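Side-chain contact in pseudopodium-enriched atypical kinase 1 (Homo sapiens, PDB 6BHC), which is a pseudokinase with a kinase-fold domain that dimerises in an unusual way, and probably signals by scaffolding rather than by phosphoryl transfer: residues A71-A76 against V148-V153. The protein carries 1 engineered substitution. Residues are numbered along the deposited sequence; the frame is centred on the assembly and turned at random.
Sequences AVYYTA and VITREV
Thr75 and Val153 meet methyl to methyl, CG2 of Thr75 lying 3.6 Å from CG1 of Val153, their side chains crossing at about a right angle. Here the two segments pack most tightly, although both residues remain partly exposed. Val153 swings CG1 anti to its backbone N (chi1 174°), which carries this branch to the threonine; a branched, wholly apolar side chain suits a loop position facing a methyl. Threonine suits this border because its methyl serves the apolar contact while OG1 shares a hydrogen bond with OG1 of Thr60.

The deeper, buried pair is looser. The Tyr73 ring presents its edge to Thr150, whose CG2 lies near the ring plane, 4.3 Å from CE1. The tyrosine also touches Lys89 and Pro154, and its OH is hydrogen-bonded to NE2 of Gln118. A long aromatic suits this place, reaching from strand 71-78 toward Thr150 while bringing a polar end to a partner. Thr150 likewise divides its branches, the methyl facing the ring and OG1 bonding to the carbonyl of Gln119; OG1 also accepts a weak bond from Glu152 N (3.3 Å).

No hydrogen bond joins the segments: strands 71-78 and 143-150 lie either side of strand 85-91, and Val153 belongs to the loop after 143-150. The two strands probably correspond to the second and fifth of a kinase N-lobe, with Thr150 probably at the gatekeeper site and Tyr73 probably facing the unusual catalytic cleft.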
loop_
_atom_site.group_PDB
_atom_site.type_symbol
_atom_site.label_atom_id
_atom_site.label_comp_id
_atom_site.label_asym_id
_atom_site.label_seq_id
_atom_site.Cartn_x
_atom_site.Cartn_y
_atom_site.Cartn_z
ATOM N N ALA A 71 -12.804 -36.623 -14.737
ATOM C CA ALA A 71 -11.467 -36.964 -15.200
ATOM C C ALA A 71 -10.571 -37.260 -14.008
ATOM O O ALA A 71 -10.952 -37.076 -12.849
ATOM C CB ALA A 71 -10.871 -35.838 -16.048
ATOM N N VAL A 72 -9.363 -37.724 -14.319
ATOM C CA VAL A 72 -8.296 -37.902 -13.345
ATOM C C VAL A 72 -7.158 -36.966 -13.730
ATOM O O VAL A 72 -6.940 -36.680 -14.913
ATOM C CB VAL A 72 -7.829 -39.376 -13.275
ATOM C CG1 VAL A 72 -7.133 -39.792 -14.566
ATOM C CG2 VAL A 72 -6.936 -39.605 -12.073
ATOM N N TYR A 73 -6.447 -36.464 -12.724
ATOM C CA TYR A 73 -5.414 -35.456 -12.921
ATOM C C TYR A 73 -4.054 -35.984 -12.489
ATOM O O TYR A 73 -3.937 -36.666 -11.466
ATOM C CB TYR A 73 -5.725 -34.178 -12.139
ATOM C CG TYR A 73 -6.849 -33.354 -12.716
ATOM C CD1 TYR A 73 -6.602 -32.392 -13.688
ATOM C CD2 TYR A 73 -8.157 -33.528 -12.281
ATOM C CE1 TYR A 73 -7.628 -31.629 -14.211
ATOM C CE2 TYR A 73 -9.188 -32.770 -12.799
ATOM C CZ TYR A 73 -8.918 -31.824 -13.764
ATOM O OH TYR A 73 -9.941 -31.067 -14.283
ATOM N N TYR A 74 -3.028 -35.646 -13.267
ATOM C CA TYR A 74 -1.651 -35.996 -12.950
ATOM C C TYR A 74 -0.761 -34.791 -13.210
ATOM O O TYR A 74 -0.841 -34.180 -14.279
ATOM C CB TYR A 74 -1.166 -37.186 -13.785
ATOM C CG TYR A 74 -1.804 -38.509 -13.434
ATOM C CD1 TYR A 74 -2.983 -38.918 -14.043
ATOM C CD2 TYR A 74 -1.219 -39.358 -12.503
ATOM C CE1 TYR A 74 -3.567 -40.131 -13.729
ATOM C CE2 TYR A 74 -1.793 -40.573 -12.182
ATOM C CZ TYR A 74 -2.967 -40.954 -12.797
ATOM O OH TYR A 74 -3.544 -42.162 -12.481
ATOM N N THR A 75 0.079 -34.452 -12.237
ATOM C CA THR A 75 1.094 -33.435 -12.460
ATOM C C THR A 75 2.135 -33.960 -13.440
ATOM O O THR A 75 2.546 -35.120 -13.369
ATOM C CB THR A 75 1.761 -33.040 -11.143
ATOM O OG1 THR A 75 2.418 -34.181 -10.578
ATOM C CG2 THR A 75 0.725 -32.526 -10.159
ATOM N N ALA A 76 2.557 -33.103 -14.366
ATOM C CA ALA A 76 3.450 -33.528 -15.431
ATOM C C ALA A 76 4.455 -32.430 -15.745
ATOM O O ALA A 76 4.217 -31.245 -15.497
ATOM C CB ALA A 76 2.676 -33.904 -16.700
ATOM N N VAL A 148 -6.540 -33.611 -21.736
ATOM C CA VAL A 148 -6.579 -32.157 -21.679
ATOM C C VAL A 148 -5.436 -31.680 -20.794
ATOM O O VAL A 148 -5.131 -32.303 -19.771
ATOM C CB VAL A 148 -7.939 -31.650 -21.152
ATOM C CG1 VAL A 148 -8.007 -30.132 -21.199
ATOM C CG2 VAL A 148 -9.078 -32.266 -21.953
ATOM N N ILE A 149 -4.798 -30.583 -21.195
ATOM C CA ILE A 149 -3.684 -29.997 -20.460
ATOM C C ILE A 149 -4.148 -28.678 -19.858
ATOM O O ILE A 149 -4.802 -27.875 -20.537
ATOM C CB ILE A 149 -2.458 -29.787 -21.366
ATOM C CG1 ILE A 149 -2.130 -31.075 -22.125
ATOM C CG2 ILE A 149 -1.256 -29.337 -20.549
ATOM C CD1 ILE A 149 -1.855 -32.258 -21.224
ATOM N N THR A 150 -3.815 -28.456 -18.588
ATOM C CA THR A 150 -4.161 -27.221 -17.899
ATOM C C THR A 150 -2.970 -26.747 -17.081
ATOM O O THR A 150 -2.153 -27.551 -16.621
ATOM C CB THR A 150 -5.390 -27.397 -16.988
ATOM O OG1 THR A 150 -5.632 -26.182 -16.268
ATOM C CG2 THR A 150 -5.172 -28.534 -16.000
ATOM N N ARG A 151 -2.873 -25.428 -16.908
ATOM C CA ARG A 151 -1.782 -24.836 -16.144
ATOM C C ARG A 151 -2.110 -24.658 -14.668
ATOM O O ARG A 151 -1.191 -24.479 -13.862
ATOM C CB ARG A 151 -1.386 -23.481 -16.743
ATOM C CG ARG A 151 -0.772 -23.573 -18.133
ATOM C CD ARG A 151 -0.218 -22.231 -18.594
ATOM N NE ARG A 151 0.569 -22.359 -19.819
ATOM C CZ ARG A 151 0.096 -22.139 -21.042
ATOM N NH1 ARG A 151 0.888 -22.283 -22.096
ATOM N NH2 ARG A 151 -1.167 -21.772 -21.212
ATOM N N GLU A 152 -3.389 -24.698 -14.296
ATOM C CA GLU A 152 -3.801 -24.611 -12.895
ATOM C C GLU A 152 -3.935 -26.032 -12.365
ATOM O O GLU A 152 -4.910 -26.729 -12.657
ATOM C CB GLU A 152 -5.106 -23.834 -12.756
ATOM C CG GLU A 152 -5.009 -22.356 -13.122
ATOM C CD GLU A 152 -4.987 -22.117 -14.621
ATOM O OE1 GLU A 152 -5.502 -22.974 -15.371
ATOM O OE2 GLU A 152 -4.453 -21.072 -15.050
ATOM N N VAL A 153 -2.953 -26.465 -11.582
ATOM C CA VAL A 153 -2.887 -27.844 -11.104
ATOM C C VAL A 153 -3.839 -28.037 -9.931
ATOM O O VAL A 153 -3.693 -27.368 -8.897
ATOM C CB VAL A 153 -1.452 -28.223 -10.707
ATOM C CG1 VAL A 153 -1.429 -29.609 -10.086
ATOM C CG2 VAL A 153 -0.537 -28.163 -11.919
#